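Local coordinates for hypothetical protein ST2348 (Sulfolobus tokodaii, PDB 2EF7) that is of unknown function but, as a protein with paired CBS domains, probably senses an adenosine-containing ligand in a regulatory role, at residues A[103-106]-A[107-111]. Sequence-based numbering, arbitrary orientation.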
loop_
_atom_site.group_PDB
_atom_site.type_symbol
_atom_site.label_atom_id
_atom_site.label_comp_id
_atom_site.label_asym_id
_atom_site.label_seq_id
_atom_site.Cartn_x
_atom_site.Cartn_y
_atom_site.Cartn_z
ATOM N N VAL A 103 17.279 13.830 4.298
ATOM C CA VAL A 103 16.777 15.027 4.967
ATOM C C VAL A 103 17.924 15.609 5.789
ATOM O O VAL A 103 18.629 14.874 6.486
ATOM C CB VAL A 103 15.587 14.701 5.912
ATOM C CG1 VAL A 103 15.036 15.996 6.529
ATOM C CG2 VAL A 103 14.483 13.973 5.143
ATOM N N VAL A 104 18.129 16.918 5.692
ATOM C CA VAL A 104 19.196 17.578 6.443
ATOM C C VAL A 104 18.650 18.671 7.353
ATOM O O VAL A 104 17.498 19.092 7.213
ATOM C CB VAL A 104 20.233 18.234 5.502
ATOM C CG1 VAL A 104 20.959 17.164 4.685
ATOM C CG2 VAL A 104 19.546 19.247 4.593
ATOM N N ASP A 105 19.465 19.130 8.297
ATOM C CA ASP A 105 19.026 20.208 9.168
ATOM C C ASP A 105 19.455 21.504 8.496
ATOM O O ASP A 105 19.989 21.474 7.389
ATOM C CB ASP A 105 19.627 20.062 10.576
ATOM C CG ASP A 105 21.148 20.037 10.580
ATOM O OD1 ASP A 105 21.713 19.609 11.605
ATOM O OD2 ASP A 105 21.776 20.450 9.583
ATOM N N ASP A 106 19.212 22.635 9.151
ATOM C CA ASP A 106 19.561 23.945 8.606
ATOM C C ASP A 106 21.044 24.109 8.261
ATOM O O ASP A 106 21.413 24.962 7.452
ATOM C CB ASP A 106 19.131 25.041 9.589
ATOM C CG ASP A 106 19.739 24.858 10.982
ATOM O OD1 ASP A 106 19.450 23.836 11.646
ATOM O OD2 ASP A 106 20.511 25.741 11.414
ATOM N N LYS A 107 21.901 23.299 8.871
ATOM C CA LYS A 107 23.329 23.394 8.590
ATOM C C LYS A 107 23.769 22.419 7.492
ATOM O O LYS A 107 24.949 22.368 7.129
ATOM C CB LYS A 107 24.131 23.158 9.873
ATOM C CG LYS A 107 23.998 24.280 10.909
ATOM C CD LYS A 107 24.591 25.585 10.385
ATOM C CE LYS A 107 24.507 26.719 11.408
ATOM N NZ LYS A 107 23.122 27.233 11.610
ATOM N N GLY A 108 22.815 21.646 6.974
ATOM C CA GLY A 108 23.113 20.701 5.907
ATOM C C GLY A 108 23.466 19.283 6.324
ATOM O O GLY A 108 23.730 18.443 5.464
ATOM N N ASN A 109 23.454 19.015 7.629
ATOM C CA ASN A 109 23.789 17.700 8.163
ATOM C C ASN A 109 22.654 16.695 8.073
ATOM O O ASN A 109 21.491 17.027 8.306
ATOM C CB ASN A 109 24.239 17.828 9.619
ATOM C CG ASN A 109 25.488 18.676 9.765
ATOM O OD1 ASN A 109 26.503 18.430 9.110
ATOM N ND2 ASN A 109 25.420 19.682 10.625
ATOM N N LEU A 110 23.011 15.454 7.752
ATOM C CA LEU A 110 22.049 14.366 7.611
ATOM C C LEU A 110 21.257 14.120 8.899
ATOM O O LEU A 110 21.839 14.018 9.982
ATOM C CB LEU A 110 22.783 13.087 7.196
ATOM C CG LEU A 110 21.972 11.822 6.908
ATOM C CD1 LEU A 110 20.988 12.056 5.752
ATOM C CD2 LEU A 110 22.945 10.702 6.559
ATOM N N LYS A 111 19.931 14.038 8.773
ATOM C CA LYS A 111 19.046 13.802 9.920
ATOM C C LYS A 111 18.110 12.618 9.700
ATOM O O LYS A 111 17.641 12.008 10.657
ATOM C CB LYS A 111 18.202 15.052 10.219
ATOM C CG LYS A 111 18.978 16.220 10.823
ATOM C CD LYS A 111 19.390 15.907 12.251
ATOM C CE LYS A 111 20.403 16.906 12.771
ATOM N NZ LYS A 111 20.819 16.579 14.163
#
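Asp105 folds its carboxylate back over the turn that follows it, and OD2 takes two backbone N-H groups at once. Lys107 N and Asn109 N each lie 2.9 Å from Asp105 OD2, approaching from opposite faces of the carboxylate plane. What swings the group inward is a first torsion of 58°, which sets CG between the residue's own N and carbonyl carbon. Its backbone joins in: Asp105 O receives Gly108 N at 2.9 Å, while Asp105 N donates to Asn109 O in that carbonyl's plane. With an alanine at this position, the N-H groups of Lys107 and Asn109 would probably lose their shared acceptor, leaving the turn less firmly fixed. Gly108 has a phi of 93°, where a side chain would press on the preceding carbonyl oxygen. The Asn109 side chain crosses the Asp105 carboxylate at a slant, the amide and carboxylate planes 74° apart. From the start of strand 110-115, the Lys111 chain, bent at chi2, slants across Asp105, with Lys111 CE 3.2 Å from Asp105 OD1. Farther out, Asp106 and Lys107 run side by side to a salt bridge between Asp106 OD2 and Lys107 NZ, at 3.0 Å. At the base, Lys111 N bonds to Val103 O at 2.8 Å, and Val104 pairs with Leu110 as a non-hydrogen-bonded antiparallel pair; Val104 and Leu110 also touch Pro46 of strand 45-51. This is a 3:5 beta hairpin with a type I turn, a G1 beta bulge at Gly108 and an Asx turn at Asp105, joining strands 100-104 and 110-115 of the second CBS domain.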